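PDB 4U10: poly-beta-1,6-N-acetyl-D-glucosamine N-deacetylase from Aggregatibacter actinomycetemcomitans, which probably removes N-acetyl groups from the polysaccharide poly-beta-1,6-N-acetyl-D-glucosamine, with this chain holding the metal-binding deacetylase part of a longer protein. Local coordinates for residues A8-V12 / L34-F38; P26-S30 / L249-E253; W51-I55 / P203-V207; A163-E168 / Y180-L184. All blocks are in the same frame, centred on the assembly; numbering follows the deposited sequence. Where two conformers were deposited one is given.

Interaction 1. Residues A8-V12 / L34-F38; sequences AYHSV and LISHF. With ZN (zinc ion), chain D.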
# COMPACT_ATOMS: atom_id res chain seq x y z
N ALA A 8 -4.62 -6.24 -3.13
CA ALA A 8 -4.19 -5.39 -1.98
C ALA A 8 -4.35 -6.10 -0.64
O ALA A 8 -5.48 -6.31 -0.17
CB ALA A 8 -5.00 -4.07 -1.97
N TYR A 9 -3.24 -6.37 0.03
CA TYR A 9 -3.20 -7.05 1.30
C TYR A 9 -2.74 -6.07 2.38
O TYR A 9 -2.20 -5.04 2.05
CB TYR A 9 -2.17 -8.19 1.32
CG TYR A 9 -2.57 -9.41 0.48
CD1 TYR A 9 -3.31 -10.45 1.03
CD2 TYR A 9 -2.15 -9.53 -0.84
CE1 TYR A 9 -3.68 -11.55 0.23
CE2 TYR A 9 -2.48 -10.64 -1.63
CZ TYR A 9 -3.23 -11.62 -1.13
OH TYR A 9 -3.57 -12.70 -1.96
N HIS A 10 -2.98 -6.38 3.65
CA HIS A 10 -2.47 -5.58 4.77
C HIS A 10 -1.65 -6.51 5.65
O HIS A 10 -0.59 -7.04 5.19
CB HIS A 10 -3.65 -4.88 5.48
CG HIS A 10 -4.27 -3.85 4.61
ND1 HIS A 10 -5.14 -4.17 3.59
CD2 HIS A 10 -4.05 -2.52 4.51
CE1 HIS A 10 -5.47 -3.09 2.93
NE2 HIS A 10 -4.84 -2.07 3.47
N SER A 11 -2.09 -6.75 6.87
CA SER A 11 -1.34 -7.66 7.71
C SER A 11 -1.73 -9.11 7.44
O SER A 11 -2.90 -9.40 7.07
CB SER A 11 -1.49 -7.33 9.17
OG SER A 11 -0.46 -7.89 9.85
N VAL A 12 -0.75 -9.98 7.68
CA VAL A 12 -0.83 -11.44 7.53
C VAL A 12 -0.13 -12.07 8.75
O VAL A 12 1.00 -11.75 9.07
CB VAL A 12 -0.22 -11.98 6.22
CG1 VAL A 12 -0.43 -13.50 6.12
CG2 VAL A 12 -0.86 -11.35 5.00
N LEU A 34 -3.27 -16.70 2.75
CA LEU A 34 -2.34 -16.03 1.82
C LEU A 34 -1.73 -17.13 0.89
O LEU A 34 -1.72 -17.00 -0.35
CB LEU A 34 -1.21 -15.32 2.59
CG LEU A 34 -0.11 -14.68 1.72
CD1 LEU A 34 -0.71 -13.53 0.90
CD2 LEU A 34 1.16 -14.19 2.42
N ILE A 35 -1.24 -18.18 1.50
CA ILE A 35 -0.65 -19.36 0.72
C ILE A 35 -1.64 -19.93 -0.25
O ILE A 35 -1.30 -20.31 -1.40
CB ILE A 35 -0.08 -20.40 1.71
CG1 ILE A 35 1.17 -19.80 2.36
CG2 ILE A 35 0.21 -21.77 1.05
CD1 ILE A 35 1.71 -20.52 3.61
N SER A 36 -2.92 -19.91 0.15
CA SER A 36 -3.97 -20.47 -0.67
C SER A 36 -4.19 -19.62 -1.90
O SER A 36 -4.41 -20.14 -3.03
CB SER A 36 -5.28 -20.70 0.13
OG SER A 36 -6.09 -19.56 0.16
N HIS A 37 -4.13 -18.31 -1.70
CA HIS A 37 -4.18 -17.42 -2.81
C HIS A 37 -2.93 -17.63 -3.73
O HIS A 37 -3.08 -17.65 -4.92
CB HIS A 37 -4.22 -15.96 -2.34
CG HIS A 37 -5.47 -15.60 -1.64
ND1 HIS A 37 -5.61 -14.41 -0.98
CD2 HIS A 37 -6.62 -16.27 -1.44
CE1 HIS A 37 -6.82 -14.33 -0.45
NE2 HIS A 37 -7.45 -15.45 -0.71
N PHE A 38 -1.75 -17.72 -3.14
CA PHE A 38 -0.47 -17.85 -3.91
C PHE A 38 -0.44 -19.11 -4.71
O PHE A 38 0.02 -19.13 -5.85
CB PHE A 38 0.72 -17.86 -2.95
CG PHE A 38 1.10 -16.50 -2.46
CD1 PHE A 38 0.26 -15.41 -2.64
CD2 PHE A 38 2.27 -16.33 -1.76
CE1 PHE A 38 0.61 -14.15 -2.16
CE2 PHE A 38 2.61 -15.08 -1.28
CZ PHE A 38 1.80 -13.99 -1.50
ZN ZN D . -4.51 -0.18 2.48
O HOH W 1 -4.39 1.37 3.74

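Interaction 2. Residues P26-S30 / L249-E253; sequences PQTIS and LIDTE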
# COMPACT_ATOMS: atom_id res chain seq x y z
N PRO A 26 -7.73 -3.71 10.49
CA PRO A 26 -8.60 -4.18 9.46
C PRO A 26 -7.91 -5.03 8.35
O PRO A 26 -6.75 -4.82 8.04
CB PRO A 26 -9.21 -2.89 8.89
CG PRO A 26 -9.07 -1.88 10.01
CD PRO A 26 -7.79 -2.24 10.67
N GLN A 27 -8.68 -5.96 7.79
CA GLN A 27 -8.23 -6.85 6.69
C GLN A 27 -7.06 -7.75 7.02
O GLN A 27 -6.34 -8.22 6.11
CB GLN A 27 -7.94 -6.01 5.44
CG GLN A 27 -9.23 -5.68 4.68
CD GLN A 27 -10.12 -4.66 5.39
OE1 GLN A 27 -9.72 -3.51 5.58
NE2 GLN A 27 -11.35 -5.08 5.75
N THR A 28 -6.80 -7.99 8.31
CA THR A 28 -5.77 -8.93 8.67
C THR A 28 -6.23 -10.35 8.29
O THR A 28 -7.35 -10.74 8.59
CB THR A 28 -5.40 -8.87 10.16
OG1 THR A 28 -4.94 -7.56 10.51
CG2 THR A 28 -4.34 -9.90 10.55
N ILE A 29 -5.38 -11.12 7.59
CA ILE A 29 -5.72 -12.50 7.22
C ILE A 29 -4.63 -13.47 7.74
O ILE A 29 -3.63 -13.02 8.28
CB ILE A 29 -5.89 -12.66 5.73
CG1 ILE A 29 -4.56 -12.47 4.99
CG2 ILE A 29 -6.92 -11.69 5.21
CD1 ILE A 29 -4.68 -12.89 3.55
N SER A 30 -4.87 -14.78 7.58
CA SER A 30 -3.97 -15.81 8.03
C SER A 30 -3.00 -16.09 6.91
O SER A 30 -3.30 -15.89 5.72
CB SER A 30 -4.71 -17.13 8.41
OG SER A 30 -5.34 -17.67 7.25
N LEU A 249 -9.30 -5.33 -2.75
CA LEU A 249 -9.04 -5.38 -1.30
C LEU A 249 -9.27 -6.75 -0.73
O LEU A 249 -10.40 -7.24 -0.76
CB LEU A 249 -9.94 -4.38 -0.55
CG LEU A 249 -9.85 -4.31 0.97
CD1 LEU A 249 -8.45 -3.91 1.36
CD2 LEU A 249 -10.86 -3.35 1.58
N ILE A 250 -8.23 -7.39 -0.20
CA ILE A 250 -8.34 -8.71 0.32
C ILE A 250 -8.90 -8.70 1.75
O ILE A 250 -8.51 -7.90 2.58
CB ILE A 250 -6.96 -9.42 0.29
CG1 ILE A 250 -6.32 -9.42 -1.12
CG2 ILE A 250 -7.09 -10.82 0.82
CD1 ILE A 250 -7.04 -10.31 -2.14
N ASP A 251 -9.79 -9.62 2.06
CA ASP A 251 -10.17 -9.83 3.48
C ASP A 251 -10.31 -11.32 3.75
O ASP A 251 -10.14 -12.17 2.82
CB ASP A 251 -11.46 -9.06 3.83
CG ASP A 251 -12.63 -9.36 2.88
OD1 ASP A 251 -13.01 -10.53 2.67
OD2 ASP A 251 -13.22 -8.39 2.39
N THR A 252 -10.62 -11.66 5.01
CA THR A 252 -10.76 -13.08 5.39
C THR A 252 -11.84 -13.81 4.65
O THR A 252 -11.84 -15.02 4.74
CB THR A 252 -11.11 -13.26 6.84
OG1 THR A 252 -12.26 -12.49 7.07
CG2 THR A 252 -10.01 -12.81 7.74
N GLU A 253 -12.76 -13.13 3.97
CA GLU A 253 -13.79 -13.79 3.11
C GLU A 253 -13.42 -13.86 1.65
O GLU A 253 -14.22 -14.29 0.81
CB GLU A 253 -15.15 -13.10 3.19
CG GLU A 253 -16.05 -13.65 4.28
CD GLU A 253 -15.72 -13.08 5.64
OE1 GLU A 253 -16.58 -12.37 6.23
OE2 GLU A 253 -14.57 -13.34 6.11

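Interaction 3. Residues W51-I55 / P203-V207; sequences WQQII and PRIMV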
# COMPACT_ATOMS: atom_id res chain seq x y z
N TRP A 51 6.67 -4.86 -10.13
CA TRP A 51 6.39 -3.56 -10.64
C TRP A 51 7.38 -3.20 -11.74
O TRP A 51 7.00 -2.57 -12.73
CB TRP A 51 6.35 -2.52 -9.51
CG TRP A 51 5.84 -1.22 -9.99
CD1 TRP A 51 6.56 -0.11 -10.07
CD2 TRP A 51 4.53 -0.91 -10.52
NE1 TRP A 51 5.82 0.89 -10.61
CE2 TRP A 51 4.56 0.44 -10.88
CE3 TRP A 51 3.34 -1.62 -10.70
CZ2 TRP A 51 3.45 1.10 -11.42
CZ3 TRP A 51 2.28 -0.99 -11.26
CH2 TRP A 51 2.34 0.37 -11.62
N GLN A 52 8.63 -3.57 -11.55
CA GLN A 52 9.65 -3.30 -12.60
C GLN A 52 9.24 -3.86 -14.00
O GLN A 52 9.46 -3.19 -15.04
CB GLN A 52 10.99 -3.78 -12.11
CG GLN A 52 12.16 -3.30 -12.93
CD GLN A 52 12.25 -1.80 -13.07
OE1 GLN A 52 12.50 -1.09 -12.12
NE2 GLN A 52 12.17 -1.34 -14.28
N GLN A 53 8.65 -5.05 -14.03
CA GLN A 53 8.15 -5.63 -15.29
C GLN A 53 7.03 -4.82 -15.89
O GLN A 53 6.93 -4.68 -17.11
CB GLN A 53 7.66 -7.06 -15.05
CG GLN A 53 8.80 -8.04 -14.82
CD GLN A 53 8.28 -9.40 -14.52
OE1 GLN A 53 8.08 -9.74 -13.36
NE2 GLN A 53 7.91 -10.13 -15.56
N ILE A 54 6.16 -4.28 -15.02
CA ILE A 54 5.15 -3.32 -15.46
C ILE A 54 5.81 -2.09 -16.11
O ILE A 54 5.40 -1.65 -17.19
CB ILE A 54 4.26 -2.81 -14.28
CG1 ILE A 54 3.56 -3.96 -13.54
CG2 ILE A 54 3.22 -1.87 -14.78
CD1 ILE A 54 2.75 -4.88 -14.41
N ILE A 55 6.82 -1.53 -15.46
CA ILE A 55 7.47 -0.33 -15.98
C ILE A 55 8.24 -0.65 -17.25
O ILE A 55 8.20 0.10 -18.24
CB ILE A 55 8.40 0.30 -14.91
CG1 ILE A 55 7.62 0.83 -13.72
CG2 ILE A 55 9.16 1.44 -15.53
CD1 ILE A 55 6.63 1.96 -14.08
N PRO A 203 10.42 6.55 -4.14
CA PRO A 203 9.30 5.77 -4.56
C PRO A 203 8.66 6.29 -5.86
O PRO A 203 8.60 7.50 -6.08
CB PRO A 203 8.28 5.95 -3.38
CG PRO A 203 8.65 7.28 -2.78
CD PRO A 203 10.14 7.36 -2.95
N ARG A 204 8.05 5.40 -6.64
CA ARG A 204 7.39 5.82 -7.87
C ARG A 204 5.93 5.37 -7.93
O ARG A 204 5.27 5.40 -8.97
CB ARG A 204 8.19 5.30 -9.06
CG ARG A 204 8.53 3.86 -8.97
CD ARG A 204 9.44 3.38 -10.13
NE ARG A 204 9.68 1.96 -9.93
CZ ARG A 204 10.45 1.20 -10.69
NH1 ARG A 204 11.09 1.74 -11.71
NH2 ARG A 204 10.56 -0.11 -10.41
N ILE A 205 5.40 5.02 -6.77
CA ILE A 205 4.01 4.70 -6.62
C ILE A 205 3.56 5.38 -5.34
O ILE A 205 4.23 5.32 -4.35
CB ILE A 205 3.79 3.17 -6.46
CG1 ILE A 205 4.31 2.35 -7.64
CG2 ILE A 205 2.34 2.76 -6.19
CD1 ILE A 205 4.54 0.89 -7.26
N MSE A 206 2.38 5.97 -5.39
CA MSE A 206 1.63 6.36 -4.16
C MSE A 206 0.53 5.38 -3.96
O MSE A 206 -0.34 5.17 -4.85
CB MSE A 206 1.20 7.81 -4.24
CG MSE A 206 0.09 8.20 -3.24
SE MSE A 206 0.87 8.09 -1.44
CE MSE A 206 1.81 9.74 -1.44
N VAL A 207 0.48 4.78 -2.77
CA VAL A 207 -0.67 3.99 -2.42
C VAL A 207 -1.55 4.74 -1.45
O VAL A 207 -1.11 5.11 -0.35
CB VAL A 207 -0.25 2.62 -1.83
CG1 VAL A 207 -1.49 1.77 -1.58
CG2 VAL A 207 0.74 1.88 -2.75
O HOH W 2 6.06 3.76 -11.24

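Interaction 4. Residues A163-E168 / Y180-L184; sequences AVVAPE and YKNRL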
# COMPACT_ATOMS: atom_id res chain seq x y z
N ALA A 163 -7.35 12.19 6.07
CA ALA A 163 -6.63 13.41 5.89
C ALA A 163 -6.25 13.76 4.45
O ALA A 163 -6.14 14.92 4.11
CB ALA A 163 -5.35 13.40 6.78
N VAL A 164 -6.01 12.76 3.61
CA VAL A 164 -5.65 12.99 2.25
C VAL A 164 -6.78 13.70 1.48
O VAL A 164 -6.50 14.52 0.63
CB VAL A 164 -5.27 11.66 1.54
CG1 VAL A 164 -5.19 11.82 0.02
CG2 VAL A 164 -3.94 11.18 2.02
N VAL A 165 -8.04 13.42 1.83
CA VAL A 165 -9.14 13.76 0.91
C VAL A 165 -10.08 14.84 1.41
O VAL A 165 -11.11 15.07 0.74
CB VAL A 165 -9.98 12.54 0.47
CG1 VAL A 165 -9.13 11.57 -0.32
CG2 VAL A 165 -10.67 11.83 1.64
N ALA A 166 -9.74 15.52 2.51
CA ALA A 166 -10.63 16.51 3.15
C ALA A 166 -9.83 17.68 3.70
O ALA A 166 -8.92 17.43 4.47
CB ALA A 166 -11.36 15.83 4.30
N PRO A 167 -10.15 18.95 3.29
CA PRO A 167 -9.63 20.05 4.05
C PRO A 167 -10.05 19.90 5.52
O PRO A 167 -11.17 19.53 5.83
CB PRO A 167 -10.29 21.27 3.42
CG PRO A 167 -10.78 20.83 2.06
CD PRO A 167 -11.22 19.41 2.37
N GLU A 168 -9.10 20.16 6.40
CA GLU A 168 -9.25 20.16 7.80
C GLU A 168 -9.99 21.38 8.36
O GLU A 168 -9.79 22.50 7.93
CB GLU A 168 -7.87 20.11 8.40
CG GLU A 168 -7.90 19.71 9.85
CD GLU A 168 -6.52 19.55 10.47
OE1 GLU A 168 -5.45 19.94 9.89
OE2 GLU A 168 -6.52 18.96 11.53
N TYR A 180 -4.71 23.30 2.10
CA TYR A 180 -4.97 21.89 1.95
C TYR A 180 -4.00 21.28 0.93
O TYR A 180 -3.35 20.25 1.17
CB TYR A 180 -6.46 21.73 1.56
CG TYR A 180 -6.82 20.37 1.06
CD1 TYR A 180 -6.33 19.21 1.69
CD2 TYR A 180 -7.65 20.23 -0.07
CE1 TYR A 180 -6.66 17.98 1.20
CE2 TYR A 180 -7.98 19.00 -0.56
CZ TYR A 180 -7.47 17.89 0.04
OH TYR A 180 -7.80 16.66 -0.50
N LYS A 181 -3.84 21.95 -0.20
CA LYS A 181 -2.93 21.43 -1.20
C LYS A 181 -1.50 21.37 -0.70
O LYS A 181 -0.75 20.41 -1.00
CB LYS A 181 -2.97 22.21 -2.50
CG LYS A 181 -1.99 21.60 -3.51
CD LYS A 181 -2.13 22.10 -4.94
CE LYS A 181 -1.30 21.26 -5.90
NZ LYS A 181 -1.77 19.84 -5.89
N ASN A 182 -1.06 22.42 -0.01
CA ASN A 182 0.24 22.52 0.62
C ASN A 182 0.51 21.35 1.58
O ASN A 182 1.58 20.83 1.68
CB ASN A 182 0.30 23.82 1.47
CG ASN A 182 0.75 25.05 0.69
OD1 ASN A 182 0.97 25.00 -0.53
ND2 ASN A 182 0.90 26.17 1.41
N ARG A 183 -0.51 21.04 2.39
CA ARG A 183 -0.45 19.96 3.37
C ARG A 183 -0.15 18.63 2.66
O ARG A 183 0.72 17.93 3.09
CB ARG A 183 -1.74 19.85 4.22
CG ARG A 183 -1.72 18.69 5.22
CD ARG A 183 -2.69 18.88 6.39
NE ARG A 183 -4.08 19.06 5.92
CZ ARG A 183 -4.91 18.07 5.55
NH1 ARG A 183 -4.57 16.77 5.65
NH2 ARG A 183 -6.11 18.38 5.08
N LEU A 184 -0.83 18.34 1.54
CA LEU A 184 -0.52 17.14 0.77
C LEU A 184 0.84 17.17 0.05
O LEU A 184 1.63 16.19 0.09
CB LEU A 184 -1.61 16.90 -0.26
CG LEU A 184 -3.06 16.98 0.15
CD1 LEU A 184 -3.91 16.47 -1.01
CD2 LEU A 184 -3.39 16.25 1.41

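Interaction 1. Residues A8-V12 / L34-F38
Tyr9 reaches from strand 3-13 to Leu34 and His37 on helix 31-42 and carries most of this contact. Its CG is anti to the carbonyl carbon (chi1 -71°), which sends the ring away from the strand to the helix. Leu34 CD1 lies over one face of the ring as a CH-pi contact, 3.9 Å from the centroid of the Tyr9 ring. It sits off-centre, nearest to Tyr9 CE1 at 3.6 Å. The phenol oxygen goes on to the imidazole. Tyr9 OH and His37 ND1 are hydrogen-bonded at 2.8 Å, and ND1 lies at the edge of the phenol ring. The two rings meet rim to rim with their planes at 42°, so neither covers the other. His37 NE2 has its own bond, to the backbone oxygen of Thr254. Phe73 of strand 68-75 also meets the Tyr9 ring.

The next residue, His10, takes the other course. Its NE2 binds a zinc ion, which also has Asp74 OD2 and a water as ligands. At Val12 the chain comes back to the helix. Val12 CG1, anti to the backbone N (chi1 -177°), rests on Leu34 CB at 4.0 Å, the two side chains crossing at about a right angle. Leu34 is thus touched by both Tyr9 and Val12.

All five touching residues are buried. The hydroxyl–imidazole bond pairs two polar atoms inside an apolar seam. With NE2 bonded as well, both nitrogens of His37 have partners, which should fix the turn of its ring. Strand and helix are therefore joined right beside a zinc ligand.

Interaction 2. Residues P26-S30 / L249-E253
The amide of Gln27 has Leu249 over one face. Leu249 CD2 stands 4.1 Å from Gln27 CD, and the two side chains cross at about a right angle. A second flat group is the peptide between Asp251 and Thr252. A methyl of Ile29 covers one of its faces, with Ile29 CG2 3.7 Å from Thr252 N. The carboxylates are engaged within their own segment. Asp251 OD1 is met on its anti side by Glu253 N at 2.9 Å, which makes an Asx turn. Thr252 OG1 donates to the syn side of Glu253 OE2.

The side chain of Gln27 is bent at chi2 (72°), which lays the amide over Leu249. Its CG lies close to the backbone of the partner, 3.1 Å from Ile250 O. The same CG touches Leu249 CD1. Ile29 sends its other branch to Ile250, where Ile29 CD1 and Ile250 CG2 meet at 4.2 Å. Thr252 turns its methyl the other way across the gap, with CG2 3.5 Å from Thr28 O. The hydroxyl of Thr28 bonds to Phe25 O.

Both segments are anchored on strand 3-13. Ile29 bonds through its backbone to Ser11 and Val13, and Ile250 to Ala8. Leu249 also touches the zinc ligand His10, so the contact borders the metal site of the deacetylase domain. Ser30 caps the N-terminus of helix 31-42 through a bond from Leu33 N.

Between the segments the contact is made by van der Waals touch, with methyl and methylene groups set against carbonyls and a peptide face. The polar groups are served elsewhere: the backbones of Ile29 and Ile250 bond to one edge of strand 3-13, and Asp251 closes its own turn.

Interaction 3. Residues W51-I55 / P203-V207
Trp51 lays its indole under the tip of Ile205. Ile205 CD1 sits 3.5 Å from the centroid of the five-membered ring of Trp51 and almost on its normal, a CH-pi contact over the face. The indole is sent across by a first torsion that sets CG anti to the backbone N (chi1 -171°). Ile205 answers with CG1 anti to the carbonyl carbon (chi1 -59°) and CD1 extended onto the indole. Ile54 CB lies over the opposite face. Trp51 NE1 donates to a water at 2.9 Å, and that water donates to Arg204 O.

The contact joins helix 51-58 to strand 205-207, which pairs with strand 228-230 and bonds through Ile205 and Val207 to Ser143, as in the distorted beta/alpha barrel of this deacetylase family.

Arg204 CG sits between the backbone N and the carbonyl carbon (chi1 49°). From there the chain runs extended to NE past the indole edge, the guanidinium turned steeply from the ring. Arg204 NH2 donates to Gln52 OE1 at 2.8 Å, in the guanidinium plane but above the carbonyl plane. Arg204 NH1 adds a weak bond. A bend at chi2 of Gln52 brings OE1 there, while its NE2 bonds to Asp56. Ile55 CG1 lies over the guanidinium face, and Arg204 NE forms a salt bridge with Glu140.

Interaction 4. Residues A163-E168 / Y180-L184
Tyr180 and Arg183, about one turn apart on helix 177-199, bind three backbone oxygens of the loop 163-168. Arg183 NH1 donates to Ala163 O at 2.9 Å, arriving above the carbonyl plane. Arg183 NH2 donates to Ala166 O at 3.0 Å, and this oxygen lies in the guanidinium plane. Tyr180 OH gives its proton to Val164 O at 2.7 Å. The Ala166-Pro167 peptide lies over one face of the phenol ring, with Pro167 N above the centre; Pro167 CG adds an off-centre CH-pi contact. The methyl Leu184 CD1 only packs against Val164 O, 3.6 Å away.

The torsions set this up. Both Tyr180 and Arg183 have CG anti to the backbone N. The arginine then bends at chi3 (58°), which turns the guanidinium to the carbonyls. Farther out, Glu175 OE1 holds Arg183 NH2 in a salt bridge and also accepts from Glu168 N. Asn214 ND2 bonds to the Tyr180 hydroxyl. Glu168 OE1 lies over the guanidinium face, near enough only for charge attraction.

The loop thus has the oxygens of Ala163, Val164 and Ala166 satisfied by side chains of the helix. The carboxylates of Glu175 and Glu168 would probably stabilise the positive charge among these carbonyls.

Interactions 1 and 2 meet at strand 3-13, which supplies one side of interaction 1 and backbone bonds to both segments of interaction 2. Strand 29-30 of interaction 2 leads straight into helix 31-42 of interaction 1. Interaction 1 is wholly buried, while the other three are partly buried. Interaction 3 joins a helix to strand 205-207, away from the strands around interactions 1 and 2. Interaction 4, the farthest from the chain centre, uses helix 177-199, which precedes strand 205-207. The chemistry differs accordingly. One side-chain hydrogen bond serves interaction 1, and plain van der Waals touch serves interaction 2. Arginines work in interactions 3 and 4, on a glutamine amide and on loop carbonyls.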